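Local coordinates for protein (R)-specific secondary-alkylsulfatase (Pseudomonas sp., PDB 4AXH) that hydrolyses (R)-secondary-alkyl sulfates with strict inversion of configuration, using a two-zinc centre to release (S)-secondary alcohols and sulfate, at residues A[304-310]-A[349-355]; A[279-285]-A[296-302]. All blocks are in the same frame, centred on the assembly; numbering follows the deposited sequence.

Contact 1 of 2, residues A[304-310]-A[349-355]; sequences KVLNTAD and DVLIQQH. With ZN (zinc ion), chain C; ZN (zinc ion), chain D.
With chi1 of Asn307 at -172°, its amide swings away from its own backbone N and across Ile352 to meet Gln354, whose chain, bent at chi2 (-65°), turns OE1 back to receive it. Asn307 ND2 donates to Gln354 OE1 over 3.0 Å, in the plane of the Asn307 amide but above that of Gln354. Thr136 OG1 also bonds this OE1, while OD1 of Asn307 takes the backbone N of Ala309 in an Asx turn; asparagine, with an acceptor and a donor on a short stem, suits both jobs. Parallel strands 305-307 and 350-352 lead up to this pair, joined by bonds such as Ile352 N to Leu306 O (2.7 Å). Val305 CG1 and Val350 CG1 pack side by side, branched residues fitting an extended backbone. At the far end Asp349 N bonds Lys304 O (2.6 Å). Beyond the strands, Asp310 OD2 bridges both zinc ions, and His355 NE2 binds one of them at 2.0 Å. His179, His181, Glu291, Asp183 and His184 complete the protein ligands, and a water lies 2.1 Å from each zinc ion. As in other binuclear members of the metallo-beta-lactamase superfamily, two metals share one carboxylate oxygen, and together they would be expected to polarise the bridging water.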
loop_
_atom_site.group_PDB
_atom_site.type_symbol
_atom_site.label_atom_id
_atom_site.label_comp_id
_atom_site.label_asym_id
_atom_site.label_seq_id
_atom_site.Cartn_x
_atom_site.Cartn_y
_atom_site.Cartn_z
ATOM N N LYS A 304 -10.976 -10.285 -34.941
ATOM C CA LYS A 304 -9.567 -9.863 -34.901
ATOM C C LYS A 304 -9.444 -8.495 -34.173
ATOM O O LYS A 304 -8.648 -7.626 -34.581
ATOM C CB LYS A 304 -8.913 -9.831 -36.311
ATOM C CG LYS A 304 -8.301 -11.147 -36.762
ATOM C CD LYS A 304 -7.365 -10.931 -37.952
ATOM C CE LYS A 304 -5.970 -11.437 -37.673
ATOM N NZ LYS A 304 -4.923 -10.531 -38.232
ATOM N N VAL A 305 -10.290 -8.296 -33.112
ATOM C CA VAL A 305 -10.357 -7.095 -32.272
ATOM C C VAL A 305 -10.028 -7.482 -30.838
ATOM O O VAL A 305 -10.404 -8.580 -30.396
ATOM C CB VAL A 305 -11.653 -6.221 -32.378
ATOM C CG1 VAL A 305 -12.207 -6.137 -33.789
ATOM C CG2 VAL A 305 -12.728 -6.669 -31.426
ATOM N N LEU A 306 -9.305 -6.604 -30.117
ATOM C CA LEU A 306 -8.955 -6.844 -28.719
ATOM C C LEU A 306 -9.560 -5.772 -27.830
ATOM O O LEU A 306 -9.452 -4.578 -28.128
ATOM C CB LEU A 306 -7.434 -6.983 -28.509
ATOM C CG LEU A 306 -6.912 -7.106 -27.066
ATOM C CD1 LEU A 306 -7.231 -8.456 -26.470
ATOM C CD2 LEU A 306 -5.456 -6.846 -26.996
ATOM N N ASN A 307 -10.239 -6.206 -26.758
ATOM C CA ASN A 307 -10.827 -5.293 -25.793
ATOM C C ASN A 307 -10.074 -5.442 -24.463
ATOM O O ASN A 307 -10.089 -6.507 -23.850
ATOM C CB ASN A 307 -12.338 -5.457 -25.663
ATOM C CG ASN A 307 -12.963 -4.377 -24.819
ATOM O OD1 ASN A 307 -12.346 -3.844 -23.900
ATOM N ND2 ASN A 307 -14.211 -4.029 -25.098
ATOM N N THR A 308 -9.408 -4.360 -24.044
ATOM C CA THR A 308 -8.548 -4.298 -22.859
ATOM C C THR A 308 -9.195 -3.696 -21.629
ATOM O O THR A 308 -8.467 -3.250 -20.730
ATOM C CB THR A 308 -7.283 -3.523 -23.192
ATOM O OG1 THR A 308 -7.639 -2.161 -23.444
ATOM C CG2 THR A 308 -6.552 -4.099 -24.380
ATOM N N ALA A 309 -10.555 -3.651 -21.580
ATOM C CA ALA A 309 -11.299 -3.074 -20.461
ATOM C C ALA A 309 -10.699 -1.671 -20.164
ATOM O O ALA A 309 -10.631 -0.852 -21.094
ATOM C CB ALA A 309 -11.202 -3.997 -19.239
ATOM N N ASP A 310 -10.217 -1.428 -18.911
ATOM C CA ASP A 310 -9.547 -0.186 -18.453
ATOM C C ASP A 310 -8.044 -0.414 -18.185
ATOM O O ASP A 310 -7.393 0.417 -17.514
ATOM C CB ASP A 310 -10.170 0.331 -17.156
ATOM C CG ASP A 310 -11.639 0.633 -17.200
ATOM O OD1 ASP A 310 -12.259 0.431 -18.277
ATOM O OD2 ASP A 310 -12.180 1.078 -16.156
ATOM N N ASP A 349 -6.457 -6.331 -35.299
ATOM C CA ASP A 349 -6.512 -5.241 -36.283
ATOM C C ASP A 349 -6.929 -3.930 -35.645
ATOM O O ASP A 349 -6.493 -2.871 -36.066
ATOM C CB ASP A 349 -7.463 -5.593 -37.448
ATOM C CG ASP A 349 -6.998 -6.720 -38.372
ATOM O OD1 ASP A 349 -5.801 -7.133 -38.273
ATOM O OD2 ASP A 349 -7.822 -7.192 -39.197
ATOM N N VAL A 350 -7.815 -3.988 -34.663
ATOM C CA VAL A 350 -8.298 -2.805 -33.965
ATOM C C VAL A 350 -8.478 -3.127 -32.525
ATOM O O VAL A 350 -9.112 -4.115 -32.203
ATOM C CB VAL A 350 -9.546 -2.141 -34.608
ATOM C CG1 VAL A 350 -10.475 -3.168 -35.231
ATOM C CG2 VAL A 350 -10.278 -1.227 -33.620
ATOM N N LEU A 351 -7.878 -2.318 -31.662
ATOM C CA LEU A 351 -7.993 -2.447 -30.217
ATOM C C LEU A 351 -9.159 -1.561 -29.748
ATOM O O LEU A 351 -9.246 -0.406 -30.152
ATOM C CB LEU A 351 -6.680 -2.022 -29.547
ATOM C CG LEU A 351 -6.637 -2.036 -28.030
ATOM C CD1 LEU A 351 -5.316 -2.493 -27.558
ATOM C CD2 LEU A 351 -6.865 -0.657 -27.466
ATOM N N ILE A 352 -10.057 -2.109 -28.917
ATOM C CA ILE A 352 -11.160 -1.324 -28.333
ATOM C C ILE A 352 -11.065 -1.285 -26.798
ATOM O O ILE A 352 -10.379 -2.104 -26.191
ATOM C CB ILE A 352 -12.580 -1.642 -28.871
ATOM C CG1 ILE A 352 -13.033 -3.053 -28.476
ATOM C CG2 ILE A 352 -12.672 -1.372 -30.404
ATOM C CD1 ILE A 352 -14.483 -3.265 -28.522
ATOM N N GLN A 353 -11.693 -0.299 -26.184
ATOM C CA GLN A 353 -11.626 -0.147 -24.730
ATOM C C GLN A 353 -12.974 0.215 -24.127
ATOM O O GLN A 353 -13.925 0.480 -24.867
ATOM C CB GLN A 353 -10.598 0.933 -24.375
ATOM C CG GLN A 353 -9.170 0.570 -24.677
ATOM C CD GLN A 353 -8.469 1.731 -25.255
ATOM O OE1 GLN A 353 -9.060 2.584 -25.907
ATOM N NE2 GLN A 353 -7.184 1.764 -25.034
ATOM N N GLN A 354 -13.040 0.246 -22.790
ATOM C CA GLN A 354 -14.270 0.585 -22.088
ATOM C C GLN A 354 -14.268 2.046 -21.584
ATOM O O GLN A 354 -15.170 2.498 -20.876
ATOM C CB GLN A 354 -14.607 -0.472 -21.022
ATOM C CG GLN A 354 -14.736 -1.895 -21.603
ATOM C CD GLN A 354 -15.907 -1.998 -22.567
ATOM O OE1 GLN A 354 -15.779 -1.885 -23.788
ATOM N NE2 GLN A 354 -17.083 -2.209 -22.035
ATOM N N HIS A 355 -13.260 2.784 -22.011
ATOM C CA HIS A 355 -13.121 4.211 -21.848
ATOM C C HIS A 355 -12.417 4.624 -23.093
ATOM O O HIS A 355 -11.486 3.931 -23.507
ATOM C CB HIS A 355 -12.272 4.589 -20.631
ATOM C CG HIS A 355 -12.974 4.394 -19.340
ATOM N ND1 HIS A 355 -14.051 5.162 -18.996
ATOM C CD2 HIS A 355 -12.735 3.498 -18.363
ATOM C CE1 HIS A 355 -14.432 4.721 -17.815
ATOM N NE2 HIS A 355 -13.663 3.718 -17.395
HETATM ZN ZN ZN C . -13.982 2.243 -16.117
HETATM ZN ZN ZN D . -12.189 0.353 -14.096
HETATM O O HOH W 1 -13.500 1.977 -14.080
#

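Contact 2 of 2, residues A[279-285]-A[296-302]; sequences GVELEFQ and MNIYLPQ
Glu283 and Tyr299 face each other as a hydrogen-bonded pair of an antiparallel beta hairpin, formed by strands 280-286 and 296-300 within a sheet of the metallo-beta-lactamase fold. Their backbones exchange two bonds, Tyr299 N reaching Glu283 O at 2.7 Å. Gln285 and Asn297 form a second such pair, and their side chains run alongside each other on the same face. Asn297 ND2 donates to Gln285 OE1 at 2.9 Å; the oxygen lies in the Asn297 amide plane, whereas the nitrogen sits above that of Gln285. Paired amides suit this place because each offers both a donor and an acceptor: OD1 of Asn297 takes Asn311 ND2.

On the other face, Phe284 directs its ring edge at Ile298, Phe284 CD1 to Ile298 CG1 3.6 Å. The Met296 chain, extended beyond CG, brings Met296 CE 3.6 Å from Phe284 CD1, while its SD makes an oblique Met-aromatic contact, 4.9 Å from the Phe284 ring centroid. Leu282 CD2 and Leu300 CD2 lie side by side farther along, 3.6 Å apart.

Toward the open end of the hairpin, Pro301 rests its ring against Glu281, whose OE1 pairs with Arg274. Gln302 wraps the edge with its amide nearly perpendicular to the Glu281 carboxylate. Gln302 OE1 accepts Glu281 N from above the carbonyl plane at 3.2 Å, and Gln302 NE2 donates to Glu281 OE2 at 3.2 Å, on the anti side but 32° out of the carboxylate plane.

The second shell covers both faces. Phe205 meets the Phe284 ring, and Val176 of strand 172-176 touches Phe284, Met296 and Ile298. Helix 330-344 packs on the face of Gln285, Asn297 and Tyr299: Ser340 touches Gln285 and Asn297, and Tyr344 stacks on the Tyr299 ring, whose OH bonds Arg347 O.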
loop_
_atom_site.group_PDB
_atom_site.type_symbol
_atom_site.label_atom_id
_atom_site.label_comp_id
_atom_site.label_asym_id
_atom_site.label_seq_id
_atom_site.Cartn_x
_atom_site.Cartn_y
_atom_site.Cartn_z
ATOM N N GLY A 279 -23.300 -17.581 -31.430
ATOM C CA GLY A 279 -22.392 -17.617 -32.564
ATOM C C GLY A 279 -21.344 -16.529 -32.500
ATOM O O GLY A 279 -20.955 -15.977 -33.534
ATOM N N VAL A 280 -20.911 -16.190 -31.269
ATOM C CA VAL A 280 -19.911 -15.165 -30.976
ATOM C C VAL A 280 -18.838 -15.842 -30.151
ATOM O O VAL A 280 -19.134 -16.395 -29.091
ATOM C CB VAL A 280 -20.520 -13.915 -30.266
ATOM C CG1 VAL A 280 -19.442 -12.930 -29.856
ATOM C CG2 VAL A 280 -21.551 -13.224 -31.146
ATOM N N GLU A 281 -17.597 -15.837 -30.664
ATOM C CA GLU A 281 -16.451 -16.421 -29.987
ATOM C C GLU A 281 -15.846 -15.347 -29.092
ATOM O O GLU A 281 -15.611 -14.211 -29.527
ATOM C CB GLU A 281 -15.406 -16.907 -31.006
ATOM C CG GLU A 281 -15.553 -18.339 -31.468
ATOM C CD GLU A 281 -14.658 -18.654 -32.650
ATOM O OE1 GLU A 281 -13.428 -18.787 -32.452
ATOM O OE2 GLU A 281 -15.183 -18.728 -33.786
ATOM N N LEU A 282 -15.598 -15.721 -27.828
ATOM C CA LEU A 282 -15.022 -14.864 -26.800
ATOM C C LEU A 282 -13.906 -15.611 -26.126
ATOM O O LEU A 282 -14.122 -16.719 -25.642
ATOM C CB LEU A 282 -16.065 -14.482 -25.720
ATOM C CG LEU A 282 -17.471 -14.084 -26.169
ATOM C CD1 LEU A 282 -18.466 -14.281 -25.063
ATOM C CD2 LEU A 282 -17.502 -12.664 -26.645
ATOM N N GLU A 283 -12.710 -15.008 -26.103
ATOM C CA GLU A 283 -11.546 -15.486 -25.370
ATOM C C GLU A 283 -11.322 -14.396 -24.319
ATOM O O GLU A 283 -11.206 -13.205 -24.651
ATOM C CB GLU A 283 -10.308 -15.653 -26.268
ATOM C CG GLU A 283 -9.128 -16.318 -25.559
ATOM C CD GLU A 283 -7.942 -16.786 -26.395
ATOM O OE1 GLU A 283 -8.046 -16.784 -27.643
ATOM O OE2 GLU A 283 -6.910 -17.173 -25.800
ATOM N N PHE A 284 -11.356 -14.802 -23.064
ATOM C CA PHE A 284 -11.146 -13.964 -21.898
ATOM C C PHE A 284 -9.758 -14.224 -21.333
ATOM O O PHE A 284 -9.340 -15.380 -21.229
ATOM C CB PHE A 284 -12.198 -14.310 -20.825
ATOM C CG PHE A 284 -13.664 -14.237 -21.254
ATOM C CD1 PHE A 284 -14.300 -13.008 -21.421
ATOM C CD2 PHE A 284 -14.417 -15.393 -21.420
ATOM C CE1 PHE A 284 -15.638 -12.934 -21.790
ATOM C CE2 PHE A 284 -15.770 -15.324 -21.777
ATOM C CZ PHE A 284 -16.368 -14.091 -21.980
ATOM N N GLN A 285 -9.044 -13.153 -20.958
ATOM C CA GLN A 285 -7.717 -13.223 -20.335
ATOM C C GLN A 285 -7.789 -12.577 -18.955
ATOM O O GLN A 285 -7.962 -11.365 -18.879
ATOM C CB GLN A 285 -6.660 -12.505 -21.191
ATOM C CG GLN A 285 -5.292 -12.360 -20.482
ATOM C CD GLN A 285 -4.374 -11.286 -21.029
ATOM O OE1 GLN A 285 -4.771 -10.419 -21.835
ATOM N NE2 GLN A 285 -3.124 -11.316 -20.555
ATOM N N MET A 296 -10.308 -8.491 -16.398
ATOM C CA MET A 296 -9.980 -9.299 -17.563
ATOM C C MET A 296 -10.067 -8.542 -18.872
ATOM O O MET A 296 -10.762 -7.534 -18.964
ATOM C CB MET A 296 -10.846 -10.587 -17.631
ATOM C CG MET A 296 -12.298 -10.362 -17.973
ATOM S SD MET A 296 -13.224 -11.853 -17.668
ATOM C CE MET A 296 -14.860 -11.367 -18.272
ATOM N N ASN A 297 -9.405 -9.082 -19.909
ATOM C CA ASN A 297 -9.458 -8.563 -21.282
ATOM C C ASN A 297 -10.318 -9.542 -22.096
ATOM O O ASN A 297 -10.508 -10.690 -21.704
ATOM C CB ASN A 297 -8.054 -8.450 -21.900
ATOM C CG ASN A 297 -7.133 -7.475 -21.224
ATOM O OD1 ASN A 297 -7.534 -6.381 -20.813
ATOM N ND2 ASN A 297 -5.861 -7.828 -21.148
ATOM N N ILE A 298 -10.877 -9.079 -23.185
ATOM C CA ILE A 298 -11.739 -9.902 -24.014
ATOM C C ILE A 298 -11.274 -9.820 -25.458
ATOM O O ILE A 298 -11.289 -8.743 -26.052
ATOM C CB ILE A 298 -13.239 -9.538 -23.839
ATOM C CG1 ILE A 298 -13.657 -9.554 -22.357
ATOM C CG2 ILE A 298 -14.154 -10.461 -24.690
ATOM C CD1 ILE A 298 -13.796 -8.249 -21.757
ATOM N N TYR A 299 -10.816 -10.943 -26.006
ATOM C CA TYR A 299 -10.394 -10.989 -27.400
ATOM C C TYR A 299 -11.543 -11.602 -28.217
ATOM O O TYR A 299 -12.298 -12.437 -27.718
ATOM C CB TYR A 299 -9.041 -11.740 -27.566
ATOM C CG TYR A 299 -8.599 -11.965 -28.999
ATOM C CD1 TYR A 299 -8.118 -10.916 -29.776
ATOM C CD2 TYR A 299 -8.590 -13.245 -29.554
ATOM C CE1 TYR A 299 -7.691 -11.126 -31.089
ATOM C CE2 TYR A 299 -8.139 -13.471 -30.856
ATOM C CZ TYR A 299 -7.701 -12.408 -31.624
ATOM O OH TYR A 299 -7.328 -12.643 -32.924
ATOM N N LEU A 300 -11.721 -11.101 -29.425
ATOM C CA LEU A 300 -12.748 -11.559 -30.335
ATOM C C LEU A 300 -12.064 -12.201 -31.526
ATOM O O LEU A 300 -11.720 -11.508 -32.498
ATOM C CB LEU A 300 -13.698 -10.420 -30.750
ATOM C CG LEU A 300 -14.444 -9.782 -29.598
ATOM C CD1 LEU A 300 -15.259 -8.600 -30.068
ATOM C CD2 LEU A 300 -15.310 -10.797 -28.874
ATOM N N PRO A 301 -11.802 -13.537 -31.432
ATOM C CA PRO A 301 -11.096 -14.221 -32.535
ATOM C C PRO A 301 -11.736 -14.068 -33.911
ATOM O O PRO A 301 -11.005 -13.868 -34.878
ATOM C CB PRO A 301 -10.936 -15.670 -32.054
ATOM C CG PRO A 301 -11.819 -15.805 -30.884
ATOM C CD PRO A 301 -12.096 -14.464 -30.320
ATOM N N GLN A 302 -13.074 -14.035 -33.979
ATOM C CA GLN A 302 -13.827 -13.879 -35.228
ATOM C C GLN A 302 -13.640 -12.520 -35.861
ATOM O O GLN A 302 -13.677 -12.406 -37.091
ATOM C CB GLN A 302 -15.330 -14.094 -35.004
ATOM C CG GLN A 302 -15.734 -15.497 -34.568
ATOM C CD GLN A 302 -17.090 -15.494 -33.895
ATOM O OE1 GLN A 302 -17.671 -14.453 -33.542
ATOM N NE2 GLN A 302 -17.622 -16.670 -33.683
#

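Followed from the N terminus, the chain first closes contact 2, a short hairpin whose ten connecting residues include the zinc ligand Glu291. It then turns directly from strand 296-300 into strand 305-307, opening contact 1, which closes after 38 residues that carry helix 330-344 and most of the sulfate-binding residues. The two loops therefore follow in series, neither nested nor crossed. They share one mixed sheet: strands 296-300 and 305-307 are antiparallel neighbours, with Ile298 N probably bonded to Asn307 O at 2.8 Å and a G1 beta bulge at Lys304 and Val305 opposite Leu300. Together they join the hairpin, the helix crossover and the zinc-binding loops that follow the strands.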